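Local coordinates for protein thioredoxin (Bacillus cereus, PDB 3ZIT) that probably transfers electrons as a small thioredoxin-like, glutaredoxin-family oxidoreductase, by way of a redox-active pair of cysteines, at residues I4-Q9 against P54-D59; A8-P13 against D33-A38. The protein carries 1 engineered substitution. One frame throughout, in Å; residues are numbered along the deposited sequence.

Interaction 1: residues I4-Q9 against P54-D59. Engineered in segment 4-9: Ala8 (natural residue Thr).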
# COMPACT_ATOMS: atom_id res chain seq x y z
N ILE B 4 -6.11 8.76 15.32
CA ILE B 4 -5.84 8.38 13.96
C ILE B 4 -7.10 8.20 13.23
O ILE B 4 -7.89 7.26 13.59
CB ILE B 4 -4.95 7.15 13.77
CG1 ILE B 4 -3.74 7.13 14.70
CG2 ILE B 4 -4.59 6.90 12.35
CD1 ILE B 4 -3.44 5.81 15.24
N GLU B 5 -7.42 9.03 12.23
CA GLU B 5 -8.64 8.96 11.45
C GLU B 5 -8.30 8.67 10.02
O GLU B 5 -7.43 9.35 9.45
CB GLU B 5 -9.46 10.24 11.50
CG GLU B 5 -9.91 10.62 12.91
CD GLU B 5 -10.72 11.96 12.90
OE1 GLU B 5 -10.65 12.74 11.94
OE2 GLU B 5 -11.22 12.37 13.93
N VAL B 6 -9.00 7.75 9.40
CA VAL B 6 -8.86 7.43 7.98
C VAL B 6 -10.14 7.75 7.27
O VAL B 6 -11.18 7.20 7.61
CB VAL B 6 -8.48 5.96 7.80
CG1 VAL B 6 -8.40 5.61 6.32
CG2 VAL B 6 -7.20 5.65 8.52
N TYR B 7 -10.07 8.62 6.27
CA TYR B 7 -11.21 8.96 5.43
C TYR B 7 -11.08 8.22 4.10
O TYR B 7 -10.05 8.36 3.41
CB TYR B 7 -11.29 10.48 5.20
CG TYR B 7 -11.59 11.21 6.50
CD1 TYR B 7 -10.63 11.49 7.42
CD2 TYR B 7 -12.91 11.49 6.83
CE1 TYR B 7 -10.92 11.98 8.68
CE2 TYR B 7 -13.24 11.99 8.08
CZ TYR B 7 -12.28 12.22 9.00
OH TYR B 7 -12.64 12.69 10.26
N ALA B 8 -12.12 7.45 3.77
CA ALA B 8 -12.09 6.58 2.62
C ALA B 8 -13.45 6.62 1.92
O ALA B 8 -14.37 7.29 2.38
CB ALA B 8 -11.79 5.13 3.04
N GLN B 9 -13.56 5.91 0.83
CA GLN B 9 -14.84 5.74 0.12
C GLN B 9 -14.72 4.44 -0.67
O GLN B 9 -13.61 3.91 -0.85
CB GLN B 9 -15.25 6.91 -0.67
CG GLN B 9 -14.32 7.15 -1.84
CD GLN B 9 -14.79 8.35 -2.78
OE1 GLN B 9 -15.48 9.27 -2.44
NE2 GLN B 9 -14.31 8.30 -3.98
N PRO B 54 -7.64 8.53 -0.28
CA PRO B 54 -7.57 8.52 1.22
C PRO B 54 -7.01 9.86 1.72
O PRO B 54 -6.20 10.51 1.08
CB PRO B 54 -6.55 7.41 1.51
CG PRO B 54 -5.67 7.38 0.26
CD PRO B 54 -6.58 7.71 -0.89
N THR B 55 -7.48 10.19 2.94
CA THR B 55 -6.87 11.24 3.74
C THR B 55 -6.76 10.66 5.15
O THR B 55 -7.74 10.05 5.62
CB THR B 55 -7.70 12.52 3.72
OG1 THR B 55 -7.55 13.11 2.40
CG2 THR B 55 -7.13 13.56 4.68
N VAL B 56 -5.61 10.81 5.79
CA VAL B 56 -5.42 10.30 7.12
C VAL B 56 -5.08 11.50 8.00
O VAL B 56 -4.28 12.36 7.59
CB VAL B 56 -4.31 9.25 7.16
CG1 VAL B 56 -4.16 8.65 8.56
CG2 VAL B 56 -4.61 8.12 6.17
N VAL B 57 -5.65 11.54 9.22
CA VAL B 57 -5.37 12.60 10.19
C VAL B 57 -4.70 11.93 11.37
O VAL B 57 -5.25 11.01 11.96
CB VAL B 57 -6.63 13.37 10.56
CG1 VAL B 57 -6.22 14.53 11.46
CG2 VAL B 57 -7.31 13.87 9.31
N ILE B 58 -3.47 12.39 11.71
CA ILE B 58 -2.66 11.76 12.73
C ILE B 58 -2.37 12.81 13.79
O ILE B 58 -1.57 13.73 13.57
CB ILE B 58 -1.38 11.22 12.16
CG1 ILE B 58 -1.69 10.21 11.06
CG2 ILE B 58 -0.51 10.58 13.28
CD1 ILE B 58 -0.62 9.83 10.19
N ASP B 59 -3.05 12.70 14.95
CA ASP B 59 -2.88 13.71 16.01
C ASP B 59 -3.07 15.13 15.47
O ASP B 59 -2.34 16.05 15.88
CB ASP B 59 -1.53 13.52 16.69
CG ASP B 59 -1.52 14.03 18.10
OD1 ASP B 59 -2.60 14.20 18.72
OD2 ASP B 59 -0.38 14.27 18.58
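Strands 4-8 and 55-58 run antiparallel, their axes 4.7 Å apart at the closest and their directions 170° from one another. Glu5 with Val57 and Tyr7 with Thr55 are the hydrogen-bonded pairs, two bonds each; Tyr7 N meets Thr55 O at 2.8 Å, almost in line with the carbonyl bond, whereas the return bond from Thr55 N to Tyr7 O is longer, 3.2 Å. Ile4 with Ile58 and Val6 with Val56 are the non-hydrogen-bonded pairs. On their face, Val56 CG1, anti to its backbone N, packs 4.2 Å from Ile4 CG2 and 4.3 Å from Val6 CG2; helix 68-75 covers Val56 and Ile58, and Leu22 of helix 13-24 meets Val6. On the other face the Tyr7 ring reaches along its own strand: CE1 lies obliquely 4.1 Å from Val57 CG2, Thr55 O sits at the ring edge, and OH bonds Glu5 OE1 at 2.6 Å from above the carboxylate plane. Arg43 also bonds this hydroxyl, and Phe32 meets the ring. Thr55 OG1 turns to Ser50 and Ser52. Pro54, after a cis peptide bond, leads into strand 55-58, the cis-proline arrangement characteristic of the thioredoxin fold, in whose mixed four-stranded sheet this antiparallel pair is the middle.

Interaction 2: residues A8-P13 against D33-A38. Engineered in segment 8-13: Ala8 (natural residue Thr).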
# COMPACT_ATOMS: atom_id res chain seq x y z
N ALA B 8 -12.12 7.45 3.77
CA ALA B 8 -12.09 6.58 2.62
C ALA B 8 -13.45 6.62 1.92
O ALA B 8 -14.37 7.29 2.38
CB ALA B 8 -11.79 5.13 3.04
N GLN B 9 -13.56 5.91 0.83
CA GLN B 9 -14.84 5.74 0.12
C GLN B 9 -14.72 4.44 -0.67
O GLN B 9 -13.61 3.91 -0.85
CB GLN B 9 -15.25 6.91 -0.67
CG GLN B 9 -14.32 7.15 -1.84
CD GLN B 9 -14.79 8.35 -2.78
OE1 GLN B 9 -15.48 9.27 -2.44
NE2 GLN B 9 -14.31 8.30 -3.98
N PRO B 10 -15.86 3.95 -1.19
CA PRO B 10 -15.84 2.75 -2.04
C PRO B 10 -15.13 3.05 -3.38
O PRO B 10 -14.96 4.23 -3.81
CB PRO B 10 -17.31 2.51 -2.38
CG PRO B 10 -18.03 3.19 -1.30
CD PRO B 10 -17.23 4.40 -0.93
N ASP B 11 -14.70 2.01 -4.04
CA ASP B 11 -14.09 2.04 -5.33
C ASP B 11 -12.90 2.97 -5.26
O ASP B 11 -12.70 3.84 -6.12
CB ASP B 11 -15.02 2.48 -6.41
CG ASP B 11 -14.50 2.07 -7.81
OD1 ASP B 11 -13.47 1.32 -7.94
OD2 ASP B 11 -15.11 2.57 -8.76
N CYS B 12 -12.01 2.73 -4.30
CA CYS B 12 -10.92 3.61 -4.04
C CYS B 12 -9.76 2.69 -3.67
O CYS B 12 -9.42 2.44 -2.53
CB CYS B 12 -11.26 4.56 -2.89
SG CYS B 12 -9.84 5.66 -2.48
N PRO B 13 -9.12 2.14 -4.70
CA PRO B 13 -7.97 1.24 -4.41
C PRO B 13 -6.86 1.89 -3.55
O PRO B 13 -6.32 1.23 -2.66
CB PRO B 13 -7.45 0.80 -5.78
CG PRO B 13 -8.66 0.81 -6.61
CD PRO B 13 -9.46 2.06 -6.11
N ASP B 33 -16.40 6.51 5.97
CA ASP B 33 -16.75 6.43 4.54
C ASP B 33 -17.44 7.71 4.17
O ASP B 33 -18.53 7.96 4.64
CB ASP B 33 -17.60 5.20 4.33
CG ASP B 33 -18.01 5.00 2.87
OD1 ASP B 33 -18.30 5.94 2.20
OD2 ASP B 33 -18.09 3.78 2.47
N VAL B 34 -16.77 8.55 3.38
CA VAL B 34 -17.29 9.86 3.06
C VAL B 34 -18.43 9.84 2.08
O VAL B 34 -19.02 10.87 1.83
CB VAL B 34 -16.15 10.83 2.67
CG1 VAL B 34 -15.15 10.98 3.75
CG2 VAL B 34 -15.49 10.47 1.33
N LYS B 35 -18.71 8.70 1.43
CA LYS B 35 -19.92 8.61 0.61
C LYS B 35 -21.12 8.36 1.52
O LYS B 35 -22.19 8.88 1.29
CB LYS B 35 -19.78 7.51 -0.43
CG LYS B 35 -18.89 7.84 -1.61
CD LYS B 35 -19.63 8.77 -2.56
CE LYS B 35 -18.77 8.93 -3.84
NZ LYS B 35 -17.75 10.01 -3.68
N LYS B 36 -20.98 7.52 2.55
CA LYS B 36 -22.07 7.07 3.43
C LYS B 36 -22.26 7.93 4.62
O LYS B 36 -23.28 7.83 5.27
CB LYS B 36 -21.82 5.63 3.86
CG LYS B 36 -21.75 4.66 2.70
CD LYS B 36 -21.46 3.24 3.20
CE LYS B 36 -21.29 2.14 2.16
NZ LYS B 36 -20.32 2.49 1.12
N ASP B 37 -21.27 8.72 5.01
CA ASP B 37 -21.30 9.51 6.21
C ASP B 37 -21.07 10.99 5.82
O ASP B 37 -19.96 11.42 5.59
CB ASP B 37 -20.28 8.99 7.19
CG ASP B 37 -20.17 9.74 8.49
OD1 ASP B 37 -20.69 10.89 8.59
OD2 ASP B 37 -19.47 9.28 9.46
N ALA B 38 -22.17 11.75 5.68
CA ALA B 38 -22.11 13.14 5.27
C ALA B 38 -21.33 13.99 6.27
O ALA B 38 -20.66 14.94 5.87
CB ALA B 38 -23.52 13.66 5.10
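Gln9, Pro10 and Lys35 bring two loops together where the parallel strands 4-8 and 30-33 end. CG of Gln9 lies between the backbone N and the carbonyl carbon (chi1 67°), and the chain beyond is extended. The Lys35 chain, which folds back at its second and last torsions, crosses it obliquely, and Lys35 NZ bonds Gln9 OE1 at 2.7 Å. The ammonium approaches from above the amide plane, 42° out of it, and not on a lone pair. Lower down, Lys35 CG packs 3.9 Å from Gln9 CB, so aliphatic contact accompanies the polar one.

The backbone beneath is the last rung of the parallel pairing: Ala8, an engineered residue, pairs with Asp33, and Val34 N bonds Ala8 O at 2.9 Å, almost in line with the carbonyl bond. Val34 CG2 packs 3.5 Å from Ala8 O. Strand 4-8, helix 13-24 and strand 30-33 form the beta-alpha-beta unit that opens the thioredoxin fold. The loop continues from Pro10 to Cys12, which is the N-cap of helix 13-24 and is disulfide-bonded to Cys15 in the CxxC arrangement of thioredoxins.

Pro10 lies across the Asp33 carboxylate at about a right angle, Pro10 CD 3.6 Å from both OD1 and OD2 of Asp33. Asp33, with CG anti to the backbone N (chi1 -179°), is held from its own side: OD1 accepts from Lys35 N in an Asx turn and from Lys36 N, while OD2 forms a salt bridge with Lys36 NZ at 2.9 Å. These donors fix the carboxylate against the proline and would be expected to favour its charged form. The Lys36 chain, straight until its last torsion, brings NZ within 3.4 Å of Pro10 CG, so the proline ring rests against both partners of the ion pair.

In the fold
From the N terminus, strand 4-8 enters interaction 1 and its C-terminal end runs on into interaction 2, the two sharing Ala8 and Gln9. Interaction 2 closes first, around helix 13-24 and strand 30-33, when the chain returns at 33-38. Helix 38-47 and the following loop then lead to 54-59, where interaction 1 closes the longer loop; the shorter closure therefore nests inside it. Strand 4-8 is thus bordered by 30-33, parallel, and by 55-58, antiparallel. Although their centres lie 11 Å apart, the contacts touch: Tyr7 CD2 packs 3.8 Å from Val34 CG1, and Pro54 CD lies 4.2 Å from Cys12 SG, so the cis-proline packs against the disulfide.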